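Local coordinates for putative esterase (Bacteroides intestinalis DSM 17393, PDB 5VOL), which probably hydrolyses ferulic acid esters of arabinoxylan, as a carbohydrate esterase of family CE1 with an alpha/beta-hydrolase fold that binds calcium, at residues 72-82 and 261-272. Numbering follows the deposited sequence.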
loop_
_atom_site.group_PDB
_atom_site.type_symbol
_atom_site.label_atom_id
_atom_site.label_comp_id
_atom_site.label_asym_id
_atom_site.label_seq_id
_atom_site.Cartn_x
_atom_site.Cartn_y
_atom_site.Cartn_z
ATOM N N ARG C 72 9.640 13.084 -4.448
ATOM C CA ARG C 72 9.270 12.260 -3.298
ATOM C C ARG C 72 10.238 11.081 -3.094
ATOM O O ARG C 72 10.807 10.909 -2.007
ATOM C CB ARG C 72 7.822 11.750 -3.460
ATOM C CG ARG C 72 7.404 10.708 -2.427
ATOM C CD ARG C 72 6.941 11.370 -1.121
ATOM N NE ARG C 72 5.580 11.908 -1.189
ATOM C CZ ARG C 72 5.277 13.199 -1.300
ATOM N NH1 ARG C 72 4.006 13.581 -1.333
ATOM N NH2 ARG C 72 6.236 14.114 -1.362
ATOM N N LEU C 73 10.443 10.270 -4.128
ATOM C CA LEU C 73 11.194 9.038 -3.952
ATOM C C LEU C 73 12.704 9.288 -3.815
ATOM O O LEU C 73 13.408 8.515 -3.159
ATOM C CB LEU C 73 10.895 8.071 -5.104
ATOM C CG LEU C 73 9.427 7.610 -5.120
ATOM C CD1 LEU C 73 9.133 6.626 -6.236
ATOM C CD2 LEU C 73 9.014 7.015 -3.770
ATOM N N VAL C 74 13.208 10.372 -4.398
ATOM C CA VAL C 74 14.619 10.701 -4.215
ATOM C C VAL C 74 14.858 11.129 -2.759
ATOM O O VAL C 74 15.837 10.721 -2.147
ATOM C CB VAL C 74 15.088 11.806 -5.188
ATOM C CG1 VAL C 74 16.387 12.417 -4.712
ATOM C CG2 VAL C 74 15.226 11.242 -6.629
ATOM N N ALA C 75 13.949 11.920 -2.202
ATOM C CA ALA C 75 14.098 12.411 -0.825
ATOM C C ALA C 75 14.029 11.292 0.219
ATOM O O ALA C 75 14.668 11.383 1.255
ATOM C CB ALA C 75 13.060 13.458 -0.526
ATOM N N SER C 76 13.258 10.244 -0.059
ATOM C CA SER C 76 13.130 9.118 0.863
ATOM C C SER C 76 14.219 8.068 0.648
ATOM O O SER C 76 14.344 7.132 1.431
ATOM C CB SER C 76 11.764 8.453 0.713
ATOM O OG SER C 76 11.717 7.670 -0.474
ATOM N N GLY C 77 14.984 8.212 -0.429
ATOM C CA GLY C 77 16.000 7.237 -0.775
ATOM C C GLY C 77 15.473 6.020 -1.523
ATOM O O GLY C 77 16.239 5.136 -1.882
ATOM N N GLU C 78 14.167 5.953 -1.755
ATOM C CA GLU C 78 13.615 4.812 -2.474
ATOM C C GLU C 78 14.002 4.811 -3.961
ATOM O O GLU C 78 14.109 3.749 -4.580
ATOM C CB GLU C 78 12.095 4.788 -2.334
ATOM C CG GLU C 78 11.615 4.482 -0.923
ATOM C CD GLU C 78 10.129 4.656 -0.807
ATOM O OE1 GLU C 78 9.394 3.787 -1.321
ATOM O OE2 GLU C 78 9.700 5.680 -0.241
ATOM N N ALA C 79 14.198 5.996 -4.535
ATOM C CA ALA C 79 14.749 6.071 -5.889
ATOM C C ALA C 79 16.059 6.832 -5.842
ATOM O O ALA C 79 16.192 7.773 -5.065
ATOM C CB ALA C 79 13.756 6.755 -6.846
ATOM N N CYS C 80 17.030 6.433 -6.659
ATOM C CA CYS C 80 18.245 7.232 -6.807
ATOM C C CYS C 80 18.010 8.339 -7.838
ATOM O O CYS C 80 17.073 8.271 -8.640
ATOM C CB CYS C 80 19.428 6.359 -7.229
ATOM S SG CYS C 80 19.273 5.716 -8.933
ATOM N N GLU C 81 18.830 9.381 -7.805
ATOM C CA GLU C 81 18.746 10.376 -8.858
ATOM C C GLU C 81 19.083 9.706 -10.193
ATOM O O GLU C 81 19.990 8.885 -10.284
ATOM C CB GLU C 81 19.680 11.545 -8.588
ATOM C CG GLU C 81 19.282 12.406 -7.417
ATOM C CD GLU C 81 20.097 13.677 -7.383
ATOM O OE1 GLU C 81 21.319 13.581 -7.596
ATOM O OE2 GLU C 81 19.527 14.765 -7.181
ATOM N N MET C 82 18.316 10.029 -11.222
ATOM C CA MET C 82 18.517 9.424 -12.530
ATOM C C MET C 82 17.956 10.349 -13.597
ATOM O O MET C 82 17.052 11.142 -13.329
ATOM C CB MET C 82 17.837 8.047 -12.620
ATOM C CG MET C 82 16.282 8.091 -12.711
ATOM S SD MET C 82 15.512 6.447 -12.649
ATOM C CE MET C 82 15.310 6.238 -10.860
ATOM N N LEU C 261 4.558 4.138 -11.475
ATOM C CA LEU C 261 5.850 4.781 -11.224
ATOM C C LEU C 261 6.394 4.510 -9.839
ATOM O O LEU C 261 7.603 4.415 -9.656
ATOM C CB LEU C 261 5.747 6.291 -11.411
ATOM C CG LEU C 261 5.823 6.801 -12.839
ATOM C CD1 LEU C 261 5.702 8.315 -12.811
ATOM C CD2 LEU C 261 7.159 6.382 -13.471
ATOM N N TYR C 262 5.496 4.415 -8.859
ATOM C CA TYR C 262 5.899 4.191 -7.482
ATOM C C TYR C 262 6.468 2.792 -7.274
ATOM O O TYR C 262 7.164 2.538 -6.291
ATOM C CB TYR C 262 4.713 4.450 -6.532
ATOM C CG TYR C 262 4.507 5.925 -6.240
ATOM C CD1 TYR C 262 5.194 6.535 -5.202
ATOM C CD2 TYR C 262 3.646 6.711 -7.014
ATOM C CE1 TYR C 262 5.030 7.872 -4.920
ATOM C CE2 TYR C 262 3.474 8.068 -6.744
ATOM C CZ TYR C 262 4.175 8.633 -5.685
ATOM O OH TYR C 262 4.038 9.961 -5.372
ATOM N N GLN C 263 6.199 1.882 -8.201
ATOM C CA GLN C 263 6.865 0.577 -8.179
ATOM C C GLN C 263 8.066 0.548 -9.130
ATOM O O GLN C 263 9.116 -0.054 -8.832
ATOM C CB GLN C 263 5.871 -0.526 -8.539
ATOM C CG GLN C 263 4.886 -0.787 -7.412
ATOM C CD GLN C 263 3.520 -1.256 -7.889
ATOM O OE1 GLN C 263 2.533 -1.131 -7.158
ATOM N NE2 GLN C 263 3.453 -1.809 -9.111
ATOM N N CYS C 264 7.903 1.205 -10.275
ATOM C CA CYS C 264 8.928 1.207 -11.323
ATOM C C CYS C 264 10.217 1.893 -10.901
ATOM O O CYS C 264 11.293 1.351 -11.086
ATOM C CB CYS C 264 8.390 1.881 -12.589
ATOM S SG CYS C 264 9.585 1.983 -13.948
ATOM N N LEU C 265 10.115 3.093 -10.346
ATOM C CA LEU C 265 11.320 3.847 -10.030
ATOM C C LEU C 265 12.173 3.187 -8.933
ATOM O O LEU C 265 13.407 3.089 -9.078
ATOM C CB LEU C 265 10.946 5.279 -9.659
ATOM C CG LEU C 265 10.336 6.027 -10.864
ATOM C CD1 LEU C 265 9.821 7.394 -10.435
ATOM C CD2 LEU C 265 11.371 6.153 -12.011
ATOM N N PRO C 266 11.540 2.696 -7.854
ATOM C CA PRO C 266 12.366 1.940 -6.890
ATOM C C PRO C 266 12.923 0.638 -7.465
ATOM O O PRO C 266 14.023 0.227 -7.097
ATOM C CB PRO C 266 11.391 1.647 -5.724
ATOM C CG PRO C 266 10.394 2.786 -5.779
ATOM C CD PRO C 266 10.218 3.052 -7.301
ATOM N N PHE C 267 12.165 -0.003 -8.351
ATOM C CA PHE C 267 12.589 -1.244 -8.990
ATOM C C PHE C 267 13.876 -1.070 -9.796
ATOM O O PHE C 267 14.840 -1.795 -9.571
ATOM C CB PHE C 267 11.473 -1.783 -9.889
ATOM C CG PHE C 267 11.918 -2.856 -10.853
ATOM C CD1 PHE C 267 12.254 -4.132 -10.401
ATOM C CD2 PHE C 267 11.954 -2.602 -12.216
ATOM C CE1 PHE C 267 12.652 -5.126 -11.289
ATOM C CE2 PHE C 267 12.351 -3.596 -13.122
ATOM C CZ PHE C 267 12.697 -4.857 -12.655
ATOM N N VAL C 268 13.908 -0.125 -10.737
ATOM C CA VAL C 268 15.134 0.044 -11.527
ATOM C C VAL C 268 16.285 0.519 -10.634
ATOM O O VAL C 268 17.446 0.157 -10.850
ATOM C CB VAL C 268 14.939 1.017 -12.725
ATOM C CG1 VAL C 268 13.839 0.495 -13.632
ATOM C CG2 VAL C 268 14.598 2.407 -12.254
ATOM N N THR C 269 15.967 1.310 -9.613
ATOM C CA THR C 269 16.996 1.765 -8.683
ATOM C C THR C 269 17.680 0.571 -8.021
ATOM O O THR C 269 18.901 0.549 -7.878
ATOM C CB THR C 269 16.413 2.699 -7.621
ATOM O OG1 THR C 269 16.061 3.936 -8.243
ATOM C CG2 THR C 269 17.432 2.982 -6.493
ATOM N N ARG C 270 16.895 -0.430 -7.644
ATOM C CA ARG C 270 17.445 -1.668 -7.102
ATOM C C ARG C 270 18.380 -2.359 -8.090
ATOM O O ARG C 270 19.477 -2.782 -7.721
ATOM C CB ARG C 270 16.320 -2.625 -6.700
ATOM C CG ARG C 270 15.695 -2.280 -5.361
ATOM C CD ARG C 270 14.788 -3.372 -4.854
ATOM N NE ARG C 270 13.617 -3.633 -5.690
ATOM C CZ ARG C 270 12.461 -2.991 -5.573
ATOM N NH1 ARG C 270 12.320 -2.016 -4.680
ATOM N NH2 ARG C 270 11.447 -3.313 -6.357
ATOM N N ILE C 271 17.953 -2.470 -9.351
ATOM C CA ILE C 271 18.750 -3.186 -10.338
ATOM C C ILE C 271 20.028 -2.429 -10.720
ATOM O O ILE C 271 21.052 -3.052 -10.993
ATOM C CB ILE C 271 17.924 -3.491 -11.618
ATOM C CG1 ILE C 271 16.585 -4.124 -11.239
ATOM C CG2 ILE C 271 18.679 -4.447 -12.521
ATOM C CD1 ILE C 271 16.732 -5.379 -10.383
ATOM N N PHE C 272 19.978 -1.100 -10.752
ATOM C CA PHE C 272 21.154 -0.306 -11.117
ATOM C C PHE C 272 22.350 -0.710 -10.246
ATOM O O PHE C 272 22.171 -0.908 -9.027
ATOM C CB PHE C 272 20.886 1.197 -10.937
ATOM C CG PHE C 272 19.975 1.812 -11.978
ATOM C CD1 PHE C 272 19.918 1.324 -13.272
ATOM C CD2 PHE C 272 19.193 2.905 -11.646
ATOM C CE1 PHE C 272 19.094 1.909 -14.223
ATOM C CE2 PHE C 272 18.365 3.497 -12.572
ATOM C CZ PHE C 272 18.312 2.991 -13.876
HETATM O O HOH W 1 15.062 1.234 -4.465
HETATM O O HOH W 2 7.012 3.609 -3.225
#
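Leu73 is the main bump at one end of this contact. Its CD1 drops into a hollow on helix 254-271 formed by Tyr262, the CB of Leu265 and the ring of Pro266. Leu73 CD1 lies 3.9 Å from Pro266 CD, and the two side chains cross at about a right angle. CD2 rests against Tyr262 CD1. The Tyr262 hydroxyl itself bonds Glu255 of the second subunit. Beyond helix 66-76 the chain turns at Gly77 and, from Ala79 on, runs extended past helix 254-271. Pro266 packs against the Glu78 carbonyl, with a CA-H...O contact of 3.4 Å from Pro266 CA to Glu78 O. Water 1 links Glu78 O to Pro266 O.

Thr269 is the bump at the centre. Its hydroxyl stands beside its own backbone N (chi1 -70°), where it both accepts and donates. Thr269 OG1 accepts from Cys80 N at 3.1 Å, nearly straight (162° at the hydrogen). Thr269 OG1 donates to Leu265 O at 2.9 Å. The backbone N of Thr269 reaches Leu265 O from the opposite face of that carbonyl. An alanine here is likely to leave Cys80 N without its acceptor and open a gap beside Met82 CE.

The Met82 chain bends at chi3 (89°), tucking CE among Leu265 CD2, Val268 CG2 and Thr269 OG1. Met82 SD lies 4.1 Å from Phe272 CE2, a Met-aromatic contact at the ring edge. Cys80 SG meets the same edge, 3.9 Å from Phe272 CD2. The contact joins helix 66-76 and the loop leading into strand 83-87 to helix 254-271 of the alpha/beta-hydrolase fold. Its chemistry is mostly apolar, so shape does much of the holding, while the single direct hydrogen bond between the segments probably fixes how the loop lies along the helix.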